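Local coordinates for protein esterase (Alcaligenes sp., PDB 1QLW) that probably hydrolyses carboxylic esters, as a bacterial esterase of the alpha/beta-hydrolase fold that assembles as two identical subunits, at residues 29-34 and 40-45; 118-123 and 128-133; 110-115 and 174-179; 46-51 and 183-188; 19-24 and 194-199. One frame throughout, in Å; residues are numbered along the deposited sequence.

From the N terminus, strand 13-23 opens contact 5, the widest loop of the set, which closes only when helix 185-197 ends at residues 194-199. Contact 1 follows inside it as a short hairpin between strands 26-30 and 43-57, complete before contact 4 begins at 46-51. Contact 4 closes at 183-188, and contact 3 (110-115 with 174-179) nests within it. Contact 2 (118-123 with 128-133) is the innermost loop, nested within contact 3. No two loops cross. Contacts 4 and 5 join edge and inner strands of the sheet to one helix; contacts 2 and 3 organise the long excursion after strand 99-103. All five approach the second subunit.

Contact 1 (29-34 and 40-45); sequences TSETLS and DAHGTV
Ser30 and Gly43 make the antiparallel hydrogen-bonded pair at the end of the hairpin joining strands 26-30 and 43-57. Ser30 N gives an almost linear bond to Gly43 O (2.9 Å, 178° at the hydrogen), and Gly43 N returns one to Ser30 O at 3.0 Å. Leu33 N then reaches back to Ala41 O, 2.9 Å away, adding a rung in the connecting loop. The close-packed part centres on Leu33. Its CD1 rests 3.7 Å from Gly43 CA, on the side where any CB at that position would be crowded, and its CD2 lies 3.8 Å from Val45 CG1, the two side chains running antiparallel alongside one another. Gly137 of the second subunit packs against both Leu33 and Val45.

The other side is exposed and held by polar groups. Glu31 bends at its second torsion (chi2 -47°), which lays its carboxylate alongside the His42 ring, the two planes 33° apart; OE1 takes a bond from His42 ND1 at 2.8 Å on its syn side. The hydroxyls of Thr29 and Thr44 do not meet directly; a water lies between them and donates to Thr44 OG1. Thr44 OG1 is also hydrogen-bonded to Glu139 of the second subunit. The carboxylate beside ND1 would be expected to favour a protonated imidazole, although at an exposed site solvent should temper that effect.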
# COMPACT_ATOMS: atom_id res chain seq x y z
N THR A 29 -20.82 -11.42 -4.56
CA THR A 29 -21.14 -12.61 -3.77
C THR A 29 -20.37 -13.78 -4.36
O THR A 29 -20.50 -14.06 -5.56
CB THR A 29 -22.65 -12.92 -3.81
OG1 THR A 29 -23.35 -11.78 -3.32
CG2 THR A 29 -23.01 -14.15 -3.00
N SER A 30 -19.56 -14.42 -3.56
CA SER A 30 -18.70 -15.49 -4.02
C SER A 30 -18.98 -16.78 -3.27
O SER A 30 -19.42 -16.77 -2.12
CB SER A 30 -17.24 -15.10 -3.71
OG SER A 30 -16.37 -16.16 -4.06
N GLU A 31 -18.70 -17.89 -3.93
CA GLU A 31 -18.81 -19.22 -3.36
C GLU A 31 -17.44 -19.81 -3.06
O GLU A 31 -17.39 -20.91 -2.49
CB GLU A 31 -19.54 -20.17 -4.32
CG GLU A 31 -20.89 -19.66 -4.81
CD GLU A 31 -21.79 -19.10 -3.73
OE1 GLU A 31 -21.85 -19.75 -2.67
OE2 GLU A 31 -22.41 -18.04 -3.93
N THR A 32 -16.36 -19.10 -3.38
CA THR A 32 -15.03 -19.68 -3.29
C THR A 32 -14.03 -18.76 -2.59
O THR A 32 -12.86 -18.69 -2.98
CB THR A 32 -14.51 -20.12 -4.67
OG1 THR A 32 -14.53 -18.98 -5.54
CG2 THR A 32 -15.38 -21.21 -5.30
N LEU A 33 -14.46 -18.12 -1.49
CA LEU A 33 -13.58 -17.19 -0.79
C LEU A 33 -12.51 -17.87 0.03
O LEU A 33 -11.55 -17.22 0.46
CB LEU A 33 -14.39 -16.29 0.16
CG LEU A 33 -15.37 -15.33 -0.52
CD1 LEU A 33 -16.14 -14.58 0.56
CD2 LEU A 33 -14.66 -14.38 -1.47
N SER A 34 -12.66 -19.16 0.30
CA SER A 34 -11.77 -19.85 1.23
C SER A 34 -11.72 -21.33 0.89
O SER A 34 -12.70 -21.88 0.42
CB SER A 34 -12.27 -19.61 2.65
OG SER A 34 -11.46 -20.23 3.61
N ASP A 40 -15.32 -18.30 5.96
CA ASP A 40 -16.43 -18.83 5.17
C ASP A 40 -16.15 -18.78 3.67
O ASP A 40 -15.72 -17.74 3.15
CB ASP A 40 -17.69 -18.02 5.41
CG ASP A 40 -18.25 -18.02 6.81
OD1 ASP A 40 -17.85 -18.86 7.64
OD2 ASP A 40 -19.12 -17.16 7.08
N ALA A 41 -16.41 -19.86 2.93
CA ALA A 41 -16.23 -19.85 1.48
C ALA A 41 -17.32 -19.04 0.77
O ALA A 41 -17.05 -18.48 -0.29
CB ALA A 41 -16.18 -21.25 0.88
N HIS A 42 -18.53 -19.04 1.32
CA HIS A 42 -19.61 -18.25 0.73
C HIS A 42 -19.67 -16.91 1.46
O HIS A 42 -19.78 -16.93 2.69
CB HIS A 42 -20.98 -18.96 0.87
CG HIS A 42 -22.13 -18.05 0.53
ND1 HIS A 42 -22.60 -17.86 -0.75
CD2 HIS A 42 -22.87 -17.24 1.33
CE1 HIS A 42 -23.60 -16.98 -0.73
NE2 HIS A 42 -23.77 -16.60 0.52
N GLY A 43 -19.65 -15.80 0.76
CA GLY A 43 -19.74 -14.51 1.41
C GLY A 43 -19.65 -13.40 0.38
O GLY A 43 -19.53 -13.66 -0.81
N THR A 44 -19.74 -12.18 0.88
CA THR A 44 -19.71 -11.00 0.04
C THR A 44 -18.43 -10.23 0.29
O THR A 44 -18.08 -9.96 1.44
CB THR A 44 -20.90 -10.09 0.41
OG1 THR A 44 -22.10 -10.85 0.40
CG2 THR A 44 -21.04 -8.93 -0.56
N VAL A 45 -17.75 -9.85 -0.79
CA VAL A 45 -16.54 -9.04 -0.69
C VAL A 45 -16.73 -7.77 -1.50
O VAL A 45 -17.44 -7.76 -2.50
CB VAL A 45 -15.24 -9.77 -1.09
CG1 VAL A 45 -14.91 -10.86 -0.07
CG2 VAL A 45 -15.34 -10.32 -2.50
O HOH W 1 -24.42 -10.11 -0.76

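Contact 2 (118-123 and 128-133); sequences NAVKLG and SSLPDL
Val120 meets Leu130 and Ser129 through one branch of its side chain. Starting at the root, Val120 CB lies 3.9 Å from Leu130 CD2, already at packing distance. CG1 stands anti to the backbone N (chi1 178°), and this setting places CG2, anti to the carbonyl carbon, on the side of the 128-133 loop. CG2 is the atom that carries the contact: it touches Leu130 CD2 at 3.7 Å, approaches Leu130 CG at 4.0 Å, and lies 3.7 Å from Ser129 OG. Leu130 comes in roughly perpendicular to Val120. The hydroxyl of Ser129 spends its bonding on Pro126 O, and offers Val120 only van der Waals contact.

Val120 sits in the last turn of helix 115-121, which finishes in a Schellman motif: Gly123, with positive phi, sends its N back to Val120 O at 2.9 Å, and Leu122 N bonds to Asn118 O, also at 2.9 Å. The chain then leaves the helix, and residues 128-133 return past it on the way to helix 138-144.

Across the dimer interface the same side chains are used again, Val120 packing on Leu130 of the second subunit and Leu130 on Val120 of that subunit, while Lys121 NZ is bonded to Leu130 O of the partner chain. With no hydrogen bond between the two segments, their association here rests on dispersion and on burial of the methyl groups, to which the packing of Val120 and Leu130 of the second subunit contributes.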
# COMPACT_ATOMS: atom_id res chain seq x y z
N ASN A 118 -9.31 -19.67 -6.32
CA ASN A 118 -9.78 -20.73 -5.43
C ASN A 118 -10.72 -21.69 -6.16
O ASN A 118 -10.71 -22.88 -5.86
CB ASN A 118 -10.47 -20.13 -4.21
CG ASN A 118 -9.50 -19.64 -3.14
OD1 ASN A 118 -9.98 -19.08 -2.12
ND2 ASN A 118 -8.23 -19.84 -3.32
N ALA A 119 -11.55 -21.19 -7.09
CA ALA A 119 -12.45 -22.09 -7.81
C ALA A 119 -11.68 -23.15 -8.56
O ALA A 119 -12.09 -24.32 -8.65
CB ALA A 119 -13.35 -21.32 -8.76
N VAL A 120 -10.55 -22.77 -9.18
CA VAL A 120 -9.72 -23.74 -9.88
C VAL A 120 -9.06 -24.69 -8.90
O VAL A 120 -9.03 -25.90 -9.10
CB VAL A 120 -8.70 -23.01 -10.77
CG1 VAL A 120 -7.79 -23.99 -11.48
CG2 VAL A 120 -9.41 -22.12 -11.77
N LYS A 121 -8.54 -24.18 -7.78
CA LYS A 121 -7.92 -25.04 -6.78
C LYS A 121 -8.89 -26.08 -6.25
O LYS A 121 -8.50 -27.20 -5.94
CB LYS A 121 -7.33 -24.18 -5.66
CG LYS A 121 -6.35 -24.99 -4.82
CD LYS A 121 -5.53 -24.01 -3.98
CE LYS A 121 -4.71 -24.75 -2.97
NZ LYS A 121 -3.67 -25.60 -3.56
N LEU A 122 -10.15 -25.70 -6.11
CA LEU A 122 -11.21 -26.57 -5.63
C LEU A 122 -11.73 -27.53 -6.68
O LEU A 122 -12.63 -28.33 -6.39
CB LEU A 122 -12.36 -25.69 -5.11
CG LEU A 122 -12.07 -24.98 -3.78
CD1 LEU A 122 -13.07 -23.86 -3.56
CD2 LEU A 122 -12.14 -25.97 -2.62
N GLY A 123 -11.25 -27.44 -7.92
CA GLY A 123 -11.68 -28.33 -8.99
C GLY A 123 -13.05 -27.99 -9.54
O GLY A 123 -13.63 -28.81 -10.24
N SER A 128 -8.05 -22.46 -17.49
CA SER A 128 -8.20 -21.36 -18.43
C SER A 128 -8.97 -20.19 -17.84
O SER A 128 -8.90 -19.08 -18.37
CB SER A 128 -8.84 -21.85 -19.73
OG SER A 128 -10.02 -22.59 -19.45
N SER A 129 -9.71 -20.41 -16.75
CA SER A 129 -10.45 -19.34 -16.12
C SER A 129 -9.64 -18.59 -15.07
O SER A 129 -10.15 -17.66 -14.44
CB SER A 129 -11.75 -19.84 -15.50
OG SER A 129 -11.48 -20.64 -14.40
N LEU A 130 -8.38 -18.97 -14.85
CA LEU A 130 -7.55 -18.19 -13.93
C LEU A 130 -7.39 -16.78 -14.47
O LEU A 130 -7.36 -16.55 -15.69
CB LEU A 130 -6.18 -18.85 -13.80
CG LEU A 130 -6.20 -20.15 -12.99
CD1 LEU A 130 -4.90 -20.91 -13.18
CD2 LEU A 130 -6.47 -19.90 -11.52
N PRO A 131 -7.22 -15.79 -13.60
CA PRO A 131 -7.03 -14.42 -14.06
C PRO A 131 -5.78 -14.26 -14.90
O PRO A 131 -4.79 -14.95 -14.70
CB PRO A 131 -6.93 -13.61 -12.79
CG PRO A 131 -6.49 -14.59 -11.77
CD PRO A 131 -7.15 -15.92 -12.12
N ASP A 132 -5.81 -13.29 -15.80
CA ASP A 132 -4.67 -12.88 -16.59
C ASP A 132 -3.78 -11.97 -15.73
O ASP A 132 -4.16 -10.84 -15.43
CB ASP A 132 -5.17 -12.11 -17.82
CG ASP A 132 -4.04 -11.62 -18.68
OD1 ASP A 132 -2.96 -12.23 -18.70
OD2 ASP A 132 -4.29 -10.61 -19.39
N LEU A 133 -2.63 -12.47 -15.34
CA LEU A 133 -1.70 -11.80 -14.45
C LEU A 133 -0.32 -11.72 -15.08
O LEU A 133 0.05 -12.65 -15.82
CB LEU A 133 -1.56 -12.60 -13.13
CG LEU A 133 -2.86 -12.94 -12.42
CD1 LEU A 133 -2.58 -13.75 -11.18
CD2 LEU A 133 -3.61 -11.68 -12.07

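Contact 3 (110-115 and 174-179); sequences SATDIS and PDWLGS
A methyl group set squarely on an indole is what distinguishes this meeting of Thr112 and Trp176, and no hydrogen bond joins the two loops. Thr112 CG2 makes a CH-pi contact 3.8 Å from the centroid of the six-membered ring, only 20° off the ring normal, and comes within 3.5 Å of Trp176 CD2. Both loops belong to the long excursion of this alpha/beta-hydrolase between strand 99-103 and helix 185-197. Thr112 holds OG1 between its backbone N and carbonyl carbon (chi1 57°), which turns CG2 onto the ring. Farther along the indole, Asp113 O lies 3.6 Å from Trp176 CZ3, and Ile114 CG2 adds a looser apolar touch at 4.3 Å from CH2. Leu133 also packs on the tryptophan, and Pro174 of the second subunit lies against Thr112 and Ile114.

Replacing Trp176 by an alanine would probably leave the Thr112 methyl without its aromatic partner and open a gap between the two loops beside Leu133.

Each loop has its own internal fastening. Before helix 115-121, Asp113 OD1 forms an Asx turn with Ser115 N (3.0 Å), which arrives from above the carboxylate plane, and takes a second bond from Ser115 OG on its syn side. After Trp176 the chain enters a 3-10 turn, where Trp176 O accepts twice: from Ser179 N at 2.9 Å and from Ser179 OG at 2.8 Å.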
# COMPACT_ATOMS: atom_id res chain seq x y z
N SER A 110 -5.42 -1.85 -2.73
CA SER A 110 -6.74 -1.91 -3.36
C SER A 110 -7.09 -3.34 -3.74
O SER A 110 -6.39 -3.96 -4.56
CB SER A 110 -6.72 -1.04 -4.61
OG SER A 110 -6.37 0.29 -4.30
N ALA A 111 -8.15 -3.89 -3.15
CA ALA A 111 -8.42 -5.32 -3.22
C ALA A 111 -8.66 -5.86 -4.61
O ALA A 111 -9.39 -5.29 -5.42
CB ALA A 111 -9.67 -5.63 -2.40
N THR A 112 -8.12 -7.05 -4.83
CA THR A 112 -8.46 -7.95 -5.91
C THR A 112 -9.52 -8.94 -5.44
O THR A 112 -9.82 -9.01 -4.26
CB THR A 112 -7.22 -8.73 -6.40
OG1 THR A 112 -6.67 -9.45 -5.28
CG2 THR A 112 -6.18 -7.80 -7.01
N ASP A 113 -10.06 -9.73 -6.36
CA ASP A 113 -10.96 -10.84 -6.05
C ASP A 113 -10.17 -12.13 -6.35
O ASP A 113 -9.75 -12.31 -7.51
CB ASP A 113 -12.22 -10.83 -6.90
CG ASP A 113 -13.26 -11.89 -6.57
OD1 ASP A 113 -13.07 -12.67 -5.62
OD2 ASP A 113 -14.31 -11.93 -7.26
N ILE A 114 -9.99 -12.97 -5.36
CA ILE A 114 -9.27 -14.22 -5.54
C ILE A 114 -10.18 -15.41 -5.79
O ILE A 114 -9.72 -16.55 -5.91
CB ILE A 114 -8.29 -14.49 -4.38
CG1 ILE A 114 -8.92 -14.42 -2.99
CG2 ILE A 114 -7.11 -13.50 -4.50
CD1 ILE A 114 -10.00 -15.44 -2.70
N SER A 115 -11.47 -15.16 -5.99
CA SER A 115 -12.45 -16.24 -6.12
C SER A 115 -12.11 -17.19 -7.25
O SER A 115 -12.31 -18.40 -7.07
CB SER A 115 -13.85 -15.69 -6.36
OG SER A 115 -14.30 -14.96 -5.24
N PRO A 174 3.25 -7.81 -8.95
CA PRO A 174 2.38 -8.34 -10.00
C PRO A 174 1.26 -7.38 -10.34
O PRO A 174 0.75 -6.64 -9.51
CB PRO A 174 1.84 -9.64 -9.40
CG PRO A 174 2.89 -10.05 -8.44
CD PRO A 174 3.40 -8.76 -7.82
N ASP A 175 0.83 -7.49 -11.59
CA ASP A 175 -0.14 -6.59 -12.19
C ASP A 175 -1.35 -7.37 -12.66
O ASP A 175 -1.22 -8.33 -13.42
CB ASP A 175 0.54 -5.84 -13.33
CG ASP A 175 -0.19 -4.60 -13.74
OD1 ASP A 175 -1.43 -4.64 -13.78
OD2 ASP A 175 0.49 -3.59 -14.05
N TRP A 176 -2.54 -6.96 -12.17
CA TRP A 176 -3.80 -7.59 -12.49
C TRP A 176 -4.57 -6.83 -13.56
O TRP A 176 -5.75 -7.19 -13.80
CB TRP A 176 -4.62 -7.68 -11.20
CG TRP A 176 -4.12 -8.68 -10.21
CD1 TRP A 176 -2.89 -8.76 -9.62
CD2 TRP A 176 -4.88 -9.77 -9.66
NE1 TRP A 176 -2.83 -9.84 -8.77
CE2 TRP A 176 -4.04 -10.48 -8.80
CE3 TRP A 176 -6.20 -10.21 -9.85
CZ2 TRP A 176 -4.48 -11.60 -8.08
CZ3 TRP A 176 -6.64 -11.33 -9.15
CH2 TRP A 176 -5.77 -11.99 -8.31
N LEU A 177 -3.97 -5.92 -14.29
CA LEU A 177 -4.67 -5.13 -15.30
C LEU A 177 -5.51 -5.98 -16.24
O LEU A 177 -6.67 -5.66 -16.55
CB LEU A 177 -3.65 -4.35 -16.15
CG LEU A 177 -4.27 -3.33 -17.10
CD1 LEU A 177 -4.57 -2.03 -16.41
CD2 LEU A 177 -3.38 -3.11 -18.33
N GLY A 178 -4.91 -7.07 -16.73
CA GLY A 178 -5.52 -7.89 -17.76
C GLY A 178 -6.71 -8.69 -17.30
O GLY A 178 -7.43 -9.24 -18.13
N SER A 179 -6.94 -8.75 -16.00
CA SER A 179 -8.04 -9.46 -15.41
C SER A 179 -9.18 -8.53 -14.97
O SER A 179 -10.12 -9.00 -14.35
CB SER A 179 -7.52 -10.30 -14.23
OG SER A 179 -7.37 -9.42 -13.15

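Contact 4 (46-51 and 183-188); sequences TVDQMY and PNPTVA
Van der Waals contact alone joins the two segments, in two pairs: Asp48 with Pro185 and Met50 with Thr186. Asp48 lies aslant to the Pro185 side chain. Its carboxylate rests against Pro185 CG, with Asp48 CG and OD1 each 3.9 Å from that atom, while Asp48 CB meets Pro185 CB at 4.0 Å; no hydrogen bond is involved. In the second pair Met50 runs extended to SD, CG anti to the backbone N (chi1 176°), and this sulfur reaches Thr186 CG2 at 4.0 Å, the threonine standing nearly perpendicular to it. Ile102 of strand 99-103 touches both Met50 and Thr186.

These pairs join a strand to the start of a helix in the alpha/beta-hydrolase core. Strand 43-57, an antiparallel neighbour of strand 99-103, is interrupted near Asp48, whose phi is positive (81°), while Pro185 lies at the N-terminal end of helix 185-197, which leads into the parallel strand 200-205.

Polar bonds surround the contact without crossing it. Gln49 NE2 is bonded to Gln170 O of the second subunit, though the placement of this amide is doubtful. At the helix start Val187 N bonds to Asn184 O (2.9 Å), and Thr186 OG1 is bonded to Ser105 N. Asp48 OD2 forms a salt bridge with Arg26, and Asp48 O receives Ser105 OG and Asn189 ND2. An alanine in place of Asp48 would probably deprive Arg26 of this salt bridge and uncover part of the Pro185 ring.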
# COMPACT_ATOMS: atom_id res chain seq x y z
N THR A 46 -15.96 -6.74 -1.14
CA THR A 46 -15.90 -5.50 -1.93
C THR A 46 -14.63 -5.54 -2.76
O THR A 46 -13.53 -5.75 -2.22
CB THR A 46 -15.89 -4.29 -1.00
OG1 THR A 46 -17.04 -4.35 -0.14
CG2 THR A 46 -15.91 -2.99 -1.78
N VAL A 47 -14.76 -5.28 -4.06
CA VAL A 47 -13.62 -5.27 -4.98
C VAL A 47 -13.72 -4.05 -5.88
O VAL A 47 -14.76 -3.40 -5.96
CB VAL A 47 -13.49 -6.55 -5.82
CG1 VAL A 47 -13.31 -7.79 -4.95
CG2 VAL A 47 -14.71 -6.68 -6.70
N ASP A 48 -12.61 -3.68 -6.50
CA ASP A 48 -12.46 -2.55 -7.42
C ASP A 48 -12.31 -1.18 -6.76
O ASP A 48 -12.03 -0.21 -7.48
CB ASP A 48 -13.55 -2.50 -8.48
CG ASP A 48 -13.55 -3.64 -9.48
OD1 ASP A 48 -12.54 -4.35 -9.61
OD2 ASP A 48 -14.61 -3.81 -10.12
N GLN A 49 -12.40 -1.10 -5.45
CA GLN A 49 -12.18 0.14 -4.73
C GLN A 49 -10.72 0.58 -4.88
O GLN A 49 -9.81 -0.23 -5.06
CB GLN A 49 -12.52 -0.04 -3.24
CG GLN A 49 -11.66 -1.06 -2.48
CD GLN A 49 -12.26 -2.44 -2.51
OE1 GLN A 49 -12.92 -2.84 -3.45
NE2 GLN A 49 -12.11 -3.23 -1.46
N MET A 50 -10.50 1.88 -4.70
CA MET A 50 -9.18 2.50 -4.89
C MET A 50 -8.70 3.13 -3.58
O MET A 50 -9.38 4.04 -3.05
CB MET A 50 -9.29 3.56 -5.99
CG MET A 50 -8.02 4.35 -6.24
SD MET A 50 -8.22 5.53 -7.59
CE MET A 50 -9.13 6.85 -6.78
N TYR A 51 -7.56 2.70 -3.09
CA TYR A 51 -6.90 3.30 -1.93
C TYR A 51 -6.36 4.68 -2.27
O TYR A 51 -5.73 4.87 -3.32
CB TYR A 51 -5.72 2.41 -1.54
CG TYR A 51 -4.82 2.97 -0.45
CD1 TYR A 51 -5.25 3.00 0.89
CD2 TYR A 51 -3.56 3.45 -0.74
CE1 TYR A 51 -4.43 3.49 1.88
CE2 TYR A 51 -2.74 3.94 0.26
CZ TYR A 51 -3.17 3.94 1.58
OH TYR A 51 -2.29 4.41 2.54
N PRO A 183 -12.36 0.48 -19.89
CA PRO A 183 -11.38 1.15 -19.05
C PRO A 183 -11.26 0.53 -17.68
O PRO A 183 -12.20 -0.03 -17.09
CB PRO A 183 -11.96 2.58 -18.92
CG PRO A 183 -12.69 2.77 -20.21
CD PRO A 183 -13.35 1.45 -20.45
N ASN A 184 -10.04 0.59 -17.15
CA ASN A 184 -9.79 0.01 -15.83
C ASN A 184 -10.68 0.69 -14.82
O ASN A 184 -10.96 1.88 -14.93
CB ASN A 184 -8.30 0.25 -15.53
CG ASN A 184 -7.86 -0.42 -14.24
OD1 ASN A 184 -7.44 -1.61 -14.27
ND2 ASN A 184 -7.95 0.28 -13.16
N PRO A 185 -11.10 -0.01 -13.77
CA PRO A 185 -11.93 0.59 -12.72
C PRO A 185 -11.34 1.82 -12.06
O PRO A 185 -12.08 2.67 -11.53
CB PRO A 185 -12.15 -0.56 -11.72
CG PRO A 185 -12.10 -1.79 -12.58
CD PRO A 185 -10.99 -1.47 -13.56
N THR A 186 -10.02 1.99 -12.11
CA THR A 186 -9.40 3.21 -11.60
C THR A 186 -9.99 4.44 -12.27
O THR A 186 -10.10 5.50 -11.64
CB THR A 186 -7.88 3.16 -11.81
OG1 THR A 186 -7.32 2.00 -11.17
CG2 THR A 186 -7.19 4.38 -11.26
N VAL A 187 -10.31 4.36 -13.55
CA VAL A 187 -10.81 5.52 -14.30
C VAL A 187 -12.06 6.10 -13.69
O VAL A 187 -12.13 7.31 -13.43
CB VAL A 187 -11.02 5.09 -15.76
CG1 VAL A 187 -11.79 6.17 -16.53
CG2 VAL A 187 -9.66 4.83 -16.42
N ALA A 188 -13.09 5.27 -13.43
CA ALA A 188 -14.29 5.77 -12.80
C ALA A 188 -14.01 6.28 -11.39
O ALA A 188 -14.61 7.25 -10.93
CB ALA A 188 -15.35 4.70 -12.74

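Contact 5 (19-24 and 194-199); sequences GSFFVG and AIKLDG
Strand 13-23 of the sheet meets the C-terminal turn of helix 185-197 where Lys196 stretches over the ring of Phe21. The lysine runs extended as far as CE, with CG anti to the backbone N (chi1 170°), and this straight run carries its aliphatic end from the helix to the phenyl ring. CE is the atom that lands on the face: it is 3.8 Å from Phe21 CZ and 3.9 Å from CE2. Lys196 CD follows at 4.1 Å from Phe21 CE2. Measured to the ring centroid, CE stands 4.2 Å off and 27° from the normal, a CH-pi contact over the face. A bend at the last torsion then holds the ammonium above the ring, but NZ is 5.2 Å from the centroid, too long for more than a weak cation-pi attraction. The lysine itself is exposed.

In this alpha/beta-hydrolase, strand 13-23 pairs antiparallel with strand 43-57, Phe21 bonding through its backbone to Val52. Helix 185-197 lies beside those strands and leads directly into strand 200-205. Leu193 from the same helix and Tyr100 from strand 99-103 also touch Phe21, so the phenyl group is wedged between sheet and helix with the lysine stem laid across it. Just beyond Lys196 the helix unwinds: Asp198 adopts positive phi, its O receives a bond from Arg62, and its N makes a weak bond to Ala194 O at 2.9 Å.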
# COMPACT_ATOMS: atom_id res chain seq x y z
N GLY A 19 -4.26 11.64 5.88
CA GLY A 19 -5.21 10.56 6.11
C GLY A 19 -5.26 9.63 4.90
O GLY A 19 -4.51 9.77 3.93
N SER A 20 -6.23 8.74 4.97
CA SER A 20 -6.42 7.71 3.98
C SER A 20 -7.90 7.36 3.88
O SER A 20 -8.61 7.42 4.89
CB SER A 20 -5.72 6.40 4.41
OG SER A 20 -4.36 6.64 4.64
N PHE A 21 -8.33 6.98 2.68
CA PHE A 21 -9.71 6.56 2.48
C PHE A 21 -9.74 5.75 1.17
O PHE A 21 -8.73 5.67 0.47
CB PHE A 21 -10.68 7.73 2.43
CG PHE A 21 -10.41 8.77 1.38
CD1 PHE A 21 -9.56 9.84 1.62
CD2 PHE A 21 -10.97 8.69 0.12
CE1 PHE A 21 -9.33 10.81 0.66
CE2 PHE A 21 -10.73 9.64 -0.86
CZ PHE A 21 -9.91 10.70 -0.58
N PHE A 22 -10.91 5.20 0.88
CA PHE A 22 -11.10 4.48 -0.36
C PHE A 22 -12.20 5.13 -1.18
O PHE A 22 -13.13 5.74 -0.65
CB PHE A 22 -11.51 3.01 -0.11
CG PHE A 22 -10.33 2.20 0.34
CD1 PHE A 22 -9.88 2.24 1.66
CD2 PHE A 22 -9.63 1.41 -0.56
CE1 PHE A 22 -8.75 1.52 2.02
CE2 PHE A 22 -8.54 0.67 -0.19
CZ PHE A 22 -8.09 0.73 1.12
N VAL A 23 -12.10 4.97 -2.49
CA VAL A 23 -13.10 5.43 -3.43
C VAL A 23 -13.67 4.22 -4.17
O VAL A 23 -12.94 3.37 -4.68
CB VAL A 23 -12.48 6.39 -4.46
CG1 VAL A 23 -13.50 6.78 -5.51
CG2 VAL A 23 -11.90 7.58 -3.72
N GLY A 24 -15.00 4.17 -4.24
CA GLY A 24 -15.65 3.19 -5.09
C GLY A 24 -15.67 1.79 -4.52
O GLY A 24 -15.67 1.55 -3.31
N ALA A 194 -12.13 13.18 -8.20
CA ALA A 194 -12.08 14.57 -8.69
C ALA A 194 -13.32 15.35 -8.27
O ALA A 194 -13.22 16.54 -7.93
CB ALA A 194 -11.88 14.59 -10.19
N ILE A 195 -14.48 14.72 -8.34
CA ILE A 195 -15.74 15.37 -7.95
C ILE A 195 -15.72 15.66 -6.47
O ILE A 195 -16.10 16.74 -6.02
CB ILE A 195 -16.93 14.51 -8.39
CG1 ILE A 195 -17.02 14.50 -9.92
CG2 ILE A 195 -18.23 15.00 -7.78
CD1 ILE A 195 -17.94 13.43 -10.47
N LYS A 196 -15.26 14.71 -5.66
CA LYS A 196 -15.17 14.88 -4.21
C LYS A 196 -14.29 16.07 -3.87
O LYS A 196 -14.62 16.87 -2.99
CB LYS A 196 -14.59 13.62 -3.55
CG LYS A 196 -14.23 13.74 -2.08
CD LYS A 196 -13.58 12.48 -1.54
CE LYS A 196 -13.16 12.56 -0.09
NZ LYS A 196 -14.28 12.84 0.84
N LEU A 197 -13.14 16.17 -4.54
CA LEU A 197 -12.20 17.24 -4.27
C LEU A 197 -12.63 18.57 -4.88
O LEU A 197 -12.16 19.61 -4.42
CB LEU A 197 -10.81 16.87 -4.81
CG LEU A 197 -10.17 15.64 -4.16
CD1 LEU A 197 -8.80 15.38 -4.75
CD2 LEU A 197 -10.10 15.78 -2.64
N ASP A 198 -13.48 18.54 -5.90
CA ASP A 198 -13.92 19.73 -6.59
C ASP A 198 -12.74 20.45 -7.23
O ASP A 198 -12.61 21.66 -7.16
CB ASP A 198 -14.75 20.65 -5.69
CG ASP A 198 -15.51 21.71 -6.47
OD1 ASP A 198 -15.92 21.42 -7.61
OD2 ASP A 198 -15.64 22.82 -5.93
N GLY A 199 -11.91 19.68 -7.95
CA GLY A 199 -10.83 20.27 -8.72
C GLY A 199 -9.48 19.70 -8.33
O GLY A 199 -8.94 20.03 -7.27